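Local coordinates for Glyoxalase/Bleomycin resistance protein/dioxygenase domain (Frankia sp., PDB 2RK0) that is of unknown specific function but has the paired beta-alpha-beta-beta-beta fold of the glyoxalase/bleomycin resistance/dioxygenase superfamily, at residues G109-F114 with A121-L126; T24-W29 with D87-R92; S10-D15 with R56-G61. All coordinates share one frame; numbering follows the deposited sequence.

Contact 1. Residues G109-F114 with A121-L126; sequences GWILAF and ALEAML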
loop_
_atom_site.group_PDB
_atom_site.type_symbol
_atom_site.label_atom_id
_atom_site.label_comp_id
_atom_site.label_asym_id
_atom_site.label_seq_id
_atom_site.Cartn_x
_atom_site.Cartn_y
_atom_site.Cartn_z
ATOM N N GLY A 109 12.356 -8.074 -14.615
ATOM C CA GLY A 109 11.146 -7.482 -15.156
ATOM C C GLY A 109 11.317 -6.041 -15.586
ATOM O O GLY A 109 12.443 -5.541 -15.662
ATOM N N TRP A 110 10.195 -5.380 -15.869
ATOM C CA TRP A 110 10.179 -3.979 -16.285
ATOM C C TRP A 110 9.396 -3.206 -15.230
ATOM O O TRP A 110 8.377 -3.686 -14.728
ATOM C CB TRP A 110 9.477 -3.830 -17.642
ATOM C CG TRP A 110 10.223 -4.434 -18.788
ATOM C CD1 TRP A 110 11.007 -3.779 -19.689
ATOM C CD2 TRP A 110 10.281 -5.822 -19.137
ATOM N NE1 TRP A 110 11.555 -4.671 -20.582
ATOM C CE2 TRP A 110 11.127 -5.934 -20.263
ATOM C CE3 TRP A 110 9.707 -6.988 -18.602
ATOM C CZ2 TRP A 110 11.411 -7.163 -20.874
ATOM C CZ3 TRP A 110 9.990 -8.213 -19.209
ATOM C CH2 TRP A 110 10.838 -8.288 -20.333
ATOM N N ILE A 111 9.871 -2.015 -14.894
ATOM C CA ILE A 111 9.191 -1.196 -13.900
ATOM C C ILE A 111 8.982 0.218 -14.417
ATOM O O ILE A 111 9.865 0.805 -15.050
ATOM C CB ILE A 111 9.994 -1.117 -12.581
ATOM C CG1 ILE A 111 10.139 -2.509 -11.970
ATOM C CG2 ILE A 111 9.287 -0.199 -11.585
ATOM C CD1 ILE A 111 11.016 -2.551 -10.738
ATOM N N LEU A 112 7.800 0.752 -14.148
ATOM C CA LEU A 112 7.462 2.115 -14.527
ATOM C C LEU A 112 7.202 2.817 -13.201
ATOM O O LEU A 112 6.262 2.472 -12.487
ATOM C CB LEU A 112 6.206 2.125 -15.399
ATOM C CG LEU A 112 5.607 3.480 -15.779
ATOM C CD1 LEU A 112 6.671 4.362 -16.398
ATOM C CD2 LEU A 112 4.441 3.263 -16.743
ATOM N N ALA A 113 8.052 3.776 -12.848
ATOM C CA ALA A 113 7.884 4.486 -11.587
ATOM C C ALA A 113 7.229 5.836 -11.839
ATOM O O ALA A 113 7.665 6.597 -12.709
ATOM C CB ALA A 113 9.249 4.664 -10.902
ATOM N N PHE A 114 6.170 6.132 -11.089
ATOM C CA PHE A 114 5.461 7.393 -11.262
ATOM C C PHE A 114 4.869 7.908 -9.951
ATOM O O PHE A 114 4.863 7.210 -8.931
ATOM C CB PHE A 114 4.373 7.231 -12.337
ATOM C CG PHE A 114 3.360 6.146 -12.037
ATOM C CD1 PHE A 114 2.072 6.477 -11.613
ATOM C CD2 PHE A 114 3.685 4.800 -12.196
ATOM C CE1 PHE A 114 1.111 5.486 -11.355
ATOM C CE2 PHE A 114 2.738 3.794 -11.942
ATOM C CZ PHE A 114 1.450 4.139 -11.522
ATOM N N ALA A 121 4.506 7.864 -4.163
ATOM C CA ALA A 121 5.272 6.971 -5.019
ATOM C C ALA A 121 4.561 5.676 -5.398
ATOM O O ALA A 121 4.230 4.861 -4.536
ATOM C CB ALA A 121 6.617 6.652 -4.370
ATOM N N LEU A 122 4.353 5.498 -6.702
ATOM C CA LEU A 122 3.695 4.322 -7.258
ATOM C C LEU A 122 4.577 3.668 -8.323
ATOM O O LEU A 122 5.492 4.299 -8.868
ATOM C CB LEU A 122 2.368 4.723 -7.906
ATOM C CG LEU A 122 1.380 5.491 -7.033
ATOM C CD1 LEU A 122 0.184 5.933 -7.887
ATOM C CD2 LEU A 122 0.938 4.604 -5.870
ATOM N N GLU A 123 4.293 2.401 -8.610
ATOM C CA GLU A 123 5.031 1.645 -9.611
ATOM C C GLU A 123 4.109 0.656 -10.321
ATOM O O GLU A 123 3.098 0.218 -9.764
ATOM C CB GLU A 123 6.169 0.830 -8.979
ATOM C CG GLU A 123 7.220 1.610 -8.225
ATOM C CD GLU A 123 8.415 0.734 -7.852
ATOM O OE1 GLU A 123 8.215 -0.473 -7.601
ATOM O OE2 GLU A 123 9.546 1.254 -7.799
ATOM N N ALA A 124 4.468 0.327 -11.557
ATOM C CA ALA A 124 3.748 -0.666 -12.355
ATOM C C ALA A 124 4.856 -1.646 -12.712
ATOM O O ALA A 124 5.910 -1.247 -13.212
ATOM C CB ALA A 124 3.173 -0.053 -13.599
HETATM N N MSE A 125 4.600 -2.923 -12.466
HETATM C CA MSE A 125 5.589 -3.966 -12.674
HETATM C C MSE A 125 5.174 -5.111 -13.602
HETATM O O MSE A 125 4.062 -5.621 -13.503
HETATM C CB MSE A 125 5.936 -4.529 -11.298
HETATM C CG MSE A 125 6.547 -5.908 -11.287
HETATM SE SE MSE A 125 8.482 -5.778 -11.180
HETATM C CE MSE A 125 9.042 -6.262 -12.986
ATOM N N LEU A 126 6.089 -5.513 -14.485
ATOM C CA LEU A 126 5.865 -6.616 -15.425
ATOM C C LEU A 126 6.981 -7.640 -15.222
ATOM O O LEU A 126 8.164 -7.297 -15.285
ATOM C CB LEU A 126 5.896 -6.116 -16.868
ATOM C CG LEU A 126 5.706 -7.179 -17.962
ATOM C CD1 LEU A 126 4.266 -7.706 -17.927
ATOM C CD2 LEU A 126 6.024 -6.571 -19.337
#
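W110, L112 and F114 each exchange two backbone N-H...O=C hydrogen bonds with L126, A124 and L122 respectively, and 109-114 runs antiparallel to 121-126 at 160°. I111 with M125 and A113 with E123 are the non-hydrogen-bonded pairs, the last with CA atoms 4.5 Å apart. F114 has CG between its backbone N and carbonyl carbon (chi1 58°), and its ring leans over the neighbouring strand. L122 CB sits over one face of that ring, 3.9 Å from the centroid, in a CH-pi contact, while L122 CD1 meets CE1 of F114 at 3.6 Å. This hairpin ends the second beta-alpha-beta-beta-beta module; from helix 83-96, L86 packs on A124, and L89 on both A124 and L112. Further along the same face, W110 and L126 lie side by side, CE3 of W110 3.8 Å from CD2 of L126. On the reverse face, selenomethionine M125 is bent at chi2 (97°), and its SE meets I111 CG1 at 3.7 Å. Its methyl CE folds back onto the opposite backbone, 3.2 Å from W110 N and 3.3 Å from CA of G109. I111 CG2 packs on the carboxylate carbon CD of E123 at 3.9 Å, and E123 also touches H8 of the second subunit.

Contact 2. Residues T24-W29 with D87-R92; sequences TEILDW and DVLEER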
loop_
_atom_site.group_PDB
_atom_site.type_symbol
_atom_site.label_atom_id
_atom_site.label_comp_id
_atom_site.label_asym_id
_atom_site.label_seq_id
_atom_site.Cartn_x
_atom_site.Cartn_y
_atom_site.Cartn_z
ATOM N N THR A 24 -8.797 8.192 -11.847
ATOM C CA THR A 24 -9.738 7.764 -12.878
ATOM C C THR A 24 -9.061 7.801 -14.235
ATOM O O THR A 24 -9.077 6.822 -14.985
ATOM C CB THR A 24 -10.982 8.682 -12.911
ATOM O OG1 THR A 24 -11.656 8.605 -11.647
ATOM C CG2 THR A 24 -11.951 8.257 -14.027
ATOM N N GLU A 25 -8.448 8.939 -14.531
ATOM C CA GLU A 25 -7.763 9.166 -15.796
ATOM C C GLU A 25 -6.525 8.302 -16.042
ATOM O O GLU A 25 -6.325 7.791 -17.148
ATOM C CB GLU A 25 -7.374 10.642 -15.889
ATOM C CG GLU A 25 -6.768 11.053 -17.214
ATOM C CD GLU A 25 -6.562 12.558 -17.303
ATOM O OE1 GLU A 25 -7.539 13.296 -17.052
ATOM O OE2 GLU A 25 -5.433 12.994 -17.623
ATOM N N ILE A 26 -5.695 8.143 -15.014
ATOM C CA ILE A 26 -4.464 7.367 -15.137
ATOM C C ILE A 26 -4.600 5.856 -14.976
ATOM O O ILE A 26 -4.087 5.100 -15.789
ATOM C CB ILE A 26 -3.407 7.838 -14.110
ATOM C CG1 ILE A 26 -3.161 9.345 -14.260
ATOM C CG2 ILE A 26 -2.120 7.026 -14.276
ATOM C CD1 ILE A 26 -2.681 9.765 -15.643
ATOM N N LEU A 27 -5.283 5.416 -13.926
ATOM C CA LEU A 27 -5.404 3.985 -13.668
ATOM C C LEU A 27 -6.786 3.396 -13.902
ATOM O O LEU A 27 -7.038 2.249 -13.536
ATOM C CB LEU A 27 -4.965 3.689 -12.230
ATOM C CG LEU A 27 -3.582 4.203 -11.828
ATOM C CD1 LEU A 27 -3.384 4.026 -10.326
ATOM C CD2 LEU A 27 -2.504 3.466 -12.607
ATOM N N ASP A 28 -7.677 4.165 -14.517
ATOM C CA ASP A 28 -9.032 3.682 -14.768
ATOM C C ASP A 28 -9.711 3.314 -13.469
ATOM O O ASP A 28 -10.545 2.411 -13.420
ATOM C CB ASP A 28 -9.029 2.464 -15.693
ATOM C CG ASP A 28 -8.611 2.813 -17.099
ATOM O OD1 ASP A 28 -9.138 3.814 -17.623
ATOM O OD2 ASP A 28 -7.770 2.088 -17.667
ATOM N N TRP A 29 -9.322 4.005 -12.405
ATOM C CA TRP A 29 -9.927 3.805 -11.095
ATOM C C TRP A 29 -11.384 4.190 -11.304
ATOM O O TRP A 29 -11.662 5.181 -11.967
ATOM C CB TRP A 29 -9.285 4.769 -10.095
ATOM C CG TRP A 29 -9.886 4.791 -8.713
ATOM C CD1 TRP A 29 -9.654 3.903 -7.698
ATOM C CD2 TRP A 29 -10.721 5.818 -8.162
ATOM N NE1 TRP A 29 -10.280 4.321 -6.549
ATOM C CE2 TRP A 29 -10.941 5.492 -6.804
ATOM C CE3 TRP A 29 -11.299 6.983 -8.682
ATOM C CZ2 TRP A 29 -11.714 6.298 -5.955
ATOM C CZ3 TRP A 29 -12.066 7.781 -7.838
ATOM C CH2 TRP A 29 -12.265 7.433 -6.487
ATOM N N ASP A 87 3.056 0.714 -21.701
ATOM C CA ASP A 87 3.089 1.680 -22.793
ATOM C C ASP A 87 1.924 2.643 -22.640
ATOM O O ASP A 87 2.083 3.845 -22.807
ATOM C CB ASP A 87 2.977 0.980 -24.156
ATOM C CG ASP A 87 4.155 0.069 -24.456
ATOM O OD1 ASP A 87 5.198 0.185 -23.775
ATOM O OD2 ASP A 87 4.034 -0.761 -25.386
ATOM N N VAL A 88 0.755 2.102 -22.315
ATOM C CA VAL A 88 -0.434 2.923 -22.148
ATOM C C VAL A 88 -0.292 3.863 -20.951
ATOM O O VAL A 88 -0.656 5.043 -21.027
ATOM C CB VAL A 88 -1.697 2.046 -21.982
ATOM C CG1 VAL A 88 -2.907 2.920 -21.671
ATOM C CG2 VAL A 88 -1.945 1.235 -23.263
ATOM N N LEU A 89 0.238 3.346 -19.846
ATOM C CA LEU A 89 0.439 4.166 -18.652
ATOM C C LEU A 89 1.362 5.344 -18.966
ATOM O O LEU A 89 1.081 6.480 -18.592
ATOM C CB LEU A 89 1.058 3.339 -17.522
ATOM C CG LEU A 89 0.124 2.619 -16.556
ATOM C CD1 LEU A 89 0.926 1.698 -15.643
ATOM C CD2 LEU A 89 -0.644 3.649 -15.740
ATOM N N GLU A 90 2.475 5.073 -19.639
ATOM C CA GLU A 90 3.405 6.148 -19.974
ATOM C C GLU A 90 2.719 7.215 -20.821
ATOM O O GLU A 90 2.936 8.407 -20.627
ATOM C CB GLU A 90 4.616 5.604 -20.734
ATOM C CG GLU A 90 5.655 4.930 -19.873
ATOM C CD GLU A 90 6.928 4.651 -20.646
ATOM O OE1 GLU A 90 7.511 5.605 -21.201
ATOM O OE2 GLU A 90 7.352 3.482 -20.703
ATOM N N GLU A 91 1.893 6.773 -21.764
ATOM C CA GLU A 91 1.173 7.689 -22.642
ATOM C C GLU A 91 0.243 8.585 -21.833
ATOM O O GLU A 91 0.208 9.801 -22.027
ATOM C CB GLU A 91 0.370 6.895 -23.674
ATOM C CG GLU A 91 1.226 6.007 -24.571
ATOM C CD GLU A 91 0.400 4.999 -25.376
ATOM O OE1 GLU A 91 -0.540 5.424 -26.079
ATOM O OE2 GLU A 91 0.703 3.784 -25.303
ATOM N N ARG A 92 -0.513 7.982 -20.926
ATOM C CA ARG A 92 -1.440 8.732 -20.085
ATOM C C ARG A 92 -0.706 9.682 -19.142
ATOM O O ARG A 92 -1.105 10.838 -18.969
ATOM C CB ARG A 92 -2.300 7.767 -19.272
ATOM C CG ARG A 92 -3.299 6.988 -20.108
ATOM C CD ARG A 92 -4.061 5.996 -19.252
ATOM N NE ARG A 92 -5.063 5.266 -20.015
ATOM C CZ ARG A 92 -5.806 4.286 -19.514
ATOM N NH1 ARG A 92 -5.654 3.915 -18.248
ATOM N NH2 ARG A 92 -6.711 3.684 -20.274
HETATM O O HOH W 1 -3.811 11.242 -19.390
#
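I26 and L27, near the C-terminal end of helix 16-27, meet L89 and R92 of helix 83-96; each helix belongs to one of the two beta-alpha-beta-beta-beta modules, so this contact joins the modules through their helices. The tight part is apolar. The CD2 branch of L89 touches both partners: it lies 3.6 Å from CD2 of L27 and 4.0 Å from CG2 of I26, whose side chain crosses that of L89 at about a right angle. L27 also touches L3 of the second subunit. I26 CD1 reaches the other helix's backbone, 3.8 Å from O of R92.

The looser, solvent-facing side is polar, and E25 and D28 are exposed there. D28 leaves the helix with positive phi (59°). R92 runs out to it as an extended arm, V88 CG1 of its own helix lying over one guanidinium face. NH1 donates to O of I26 at 3.1 Å, coming from above the carbonyl plane. This puts a positive charge at the C-terminal end of helix 16-27, where it would probably be favourable. Water 1 links the helices further out, donating to OE2 of E25 and O of R92. The D28 carboxylate stands almost perpendicular to the guanidinium, the planes 89° apart, and both bonds of the salt bridge fall on a single oxygen: D28 OD2 takes NH1 from above the carboxylate plane at 2.9 Å and, in a more bent bond, NH2 on its syn lone pair at 3.2 Å.

Contact 3. Residues S10-D15 with R56-G61; sequences SLTVRD and REHDGG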
loop_
_atom_site.group_PDB
_atom_site.type_symbol
_atom_site.label_atom_id
_atom_site.label_comp_id
_atom_site.label_asym_id
_atom_site.label_seq_id
_atom_site.Cartn_x
_atom_site.Cartn_y
_atom_site.Cartn_z
ATOM N N SER A 10 -6.027 2.531 1.580
ATOM C CA SER A 10 -6.603 3.844 1.777
ATOM C C SER A 10 -5.458 4.851 1.760
ATOM O O SER A 10 -4.526 4.753 2.558
ATOM C CB SER A 10 -7.352 3.891 3.108
ATOM O OG SER A 10 -8.037 5.121 3.232
ATOM N N LEU A 11 -5.530 5.803 0.835
ATOM C CA LEU A 11 -4.506 6.826 0.685
ATOM C C LEU A 11 -4.983 8.185 1.165
ATOM O O LEU A 11 -6.139 8.557 0.963
ATOM C CB LEU A 11 -4.093 6.956 -0.785
ATOM C CG LEU A 11 -3.578 5.699 -1.491
ATOM C CD1 LEU A 11 -3.169 6.064 -2.912
ATOM C CD2 LEU A 11 -2.387 5.108 -0.730
ATOM N N THR A 12 -4.089 8.919 1.813
ATOM C CA THR A 12 -4.401 10.256 2.281
ATOM C C THR A 12 -3.993 11.221 1.172
ATOM O O THR A 12 -2.853 11.180 0.693
ATOM C CB THR A 12 -3.626 10.593 3.564
ATOM O OG1 THR A 12 -4.191 9.866 4.666
ATOM C CG2 THR A 12 -3.687 12.099 3.845
ATOM N N VAL A 13 -4.929 12.065 0.759
ATOM C CA VAL A 13 -4.680 13.033 -0.307
ATOM C C VAL A 13 -5.090 14.439 0.118
ATOM O O VAL A 13 -6.010 14.610 0.913
ATOM C CB VAL A 13 -5.451 12.647 -1.592
ATOM C CG1 VAL A 13 -4.951 11.296 -2.092
ATOM C CG2 VAL A 13 -6.951 12.598 -1.319
ATOM N N ARG A 14 -4.403 15.441 -0.418
ATOM C CA ARG A 14 -4.689 16.829 -0.069
ATOM C C ARG A 14 -6.037 17.309 -0.604
ATOM O O ARG A 14 -6.794 17.974 0.100
ATOM C CB ARG A 14 -3.572 17.739 -0.595
ATOM C CG ARG A 14 -3.734 19.205 -0.217
ATOM C CD ARG A 14 -2.437 19.969 -0.464
ATOM N NE ARG A 14 -2.445 21.290 0.160
ATOM C CZ ARG A 14 -3.082 22.350 -0.328
ATOM N NH1 ARG A 14 -3.772 22.253 -1.461
ATOM N NH2 ARG A 14 -3.024 23.509 0.319
ATOM N N ASP A 15 -6.329 16.961 -1.852
ATOM C CA ASP A 15 -7.580 17.355 -2.477
ATOM C C ASP A 15 -8.288 16.144 -3.086
ATOM O O ASP A 15 -7.867 15.614 -4.117
ATOM C CB ASP A 15 -7.310 18.402 -3.556
ATOM C CG ASP A 15 -8.587 18.991 -4.121
ATOM O OD1 ASP A 15 -9.455 18.215 -4.566
ATOM O OD2 ASP A 15 -8.722 20.229 -4.121
ATOM N N ARG A 56 -8.671 9.520 0.640
ATOM C CA ARG A 56 -9.185 10.198 1.819
ATOM C C ARG A 56 -8.552 11.565 2.087
ATOM O O ARG A 56 -7.331 11.695 2.191
ATOM C CB ARG A 56 -8.998 9.272 3.024
ATOM C CG ARG A 56 -9.745 9.682 4.274
ATOM C CD ARG A 56 -9.725 8.548 5.294
ATOM N NE ARG A 56 -10.519 7.405 4.852
ATOM C CZ ARG A 56 -11.832 7.287 5.043
ATOM N NH1 ARG A 56 -12.505 8.240 5.676
ATOM N NH2 ARG A 56 -12.476 6.222 4.595
ATOM N N GLU A 57 -9.398 12.583 2.193
ATOM C CA GLU A 57 -8.927 13.933 2.470
ATOM C C GLU A 57 -9.258 14.267 3.918
ATOM O O GLU A 57 -10.417 14.203 4.319
ATOM C CB GLU A 57 -9.605 14.950 1.558
ATOM C CG GLU A 57 -8.953 16.323 1.607
ATOM C CD GLU A 57 -9.749 17.384 0.867
ATOM O OE1 GLU A 57 -10.342 17.061 -0.185
ATOM O OE2 GLU A 57 -9.767 18.543 1.331
ATOM N N HIS A 58 -8.233 14.619 4.692
ATOM C CA HIS A 58 -8.388 14.975 6.099
ATOM C C HIS A 58 -8.619 16.482 6.243
ATOM O O HIS A 58 -7.864 17.284 5.695
ATOM C CB HIS A 58 -7.128 14.558 6.869
ATOM C CG HIS A 58 -6.921 13.074 6.929
ATOM N ND1 HIS A 58 -7.243 12.323 8.039
ATOM C CD2 HIS A 58 -6.462 12.200 6.003
ATOM C CE1 HIS A 58 -6.992 11.050 7.793
ATOM N NE2 HIS A 58 -6.518 10.949 6.566
ATOM N N ASP A 59 -9.664 16.872 6.971
ATOM C CA ASP A 59 -9.949 18.298 7.140
ATOM C C ASP A 59 -8.723 19.031 7.661
ATOM O O ASP A 59 -8.475 20.174 7.290
ATOM C CB ASP A 59 -11.093 18.524 8.123
ATOM C CG ASP A 59 -12.349 17.772 7.752
ATOM O OD1 ASP A 59 -12.592 17.551 6.547
ATOM O OD2 ASP A 59 -13.099 17.420 8.686
ATOM N N GLY A 60 -7.964 18.369 8.527
ATOM C CA GLY A 60 -6.776 18.982 9.089
ATOM C C GLY A 60 -5.489 18.546 8.417
ATOM O O GLY A 60 -4.414 18.599 9.024
ATOM N N GLY A 61 -5.585 18.105 7.166
ATOM C CA GLY A 61 -4.393 17.687 6.454
ATOM C C GLY A 61 -3.979 18.741 5.446
ATOM O O GLY A 61 -4.388 19.898 5.542
HETATM O O HOH W 2 -5.761 15.534 3.400
HETATM O O HOH W 3 -5.955 18.037 2.983
#
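T12 carries CG2 anti to its backbone N, with OG1 beside that N (chi1 -73°), and H58 holds CG anti to its carbonyl carbon (chi1 -66°); the two side chains cross at about a right angle, CG2 of T12 3.5 Å from CD2 of H58. E57 has CG anti to its N (chi1 -168°), which sets CG against O of R14. R56 bends at chi3, leaving NE 3.7 Å from S10 OG, and its NH1 bonds T40 OG1. In the backbone, R56 N donates to L11 O at 2.7 Å and V13 N to R56 O at 2.8 Å, the two bonds of a single parallel bridge, T12-R56. Strands 6-12 and 52-58 are the first and last of one beta-alpha-beta-beta-beta module, brought side by side by the intervening helix and hairpin. Past the bridge the chains part, and water 2 fills in, donating to V13 O at 2.7 Å and accepting from H58 N at 2.9 Å. OE1 of E57 accepts from L16 N, and OD1 of D15, the N-cap of helix 16-27, from I18 N. D74 of the second subunit bonds both S10 OG and H58 NE2, and E68 O of that chain bonds T12 OG1; S10 and T12 also extend the sheet into it.

In the fold
Contacts 1 and 2 share one core. L89 of contact 2 touches both strands of contact 1: its CB is 3.5 Å from CD2 of L112, and its CD1 is 3.5 Å from CB of A124. F114 CZ comes to 4.2 Å from CD2 of L27, so the hairpin reaches the other module's helix. Contact 3 belongs to the first module and lies across the chain's centre from contact 1, their centres about 24 Å apart; its centre is about 22 Å from that of contact 2. Helix 16-27 connects contacts 3 and 2, starting after D15 and carrying I26 near its C-terminal end. Contacts 1 and 3 both touch the second subunit, contact 1 by side-chain packing of E123 and M125, contact 3 also by sheet pairing.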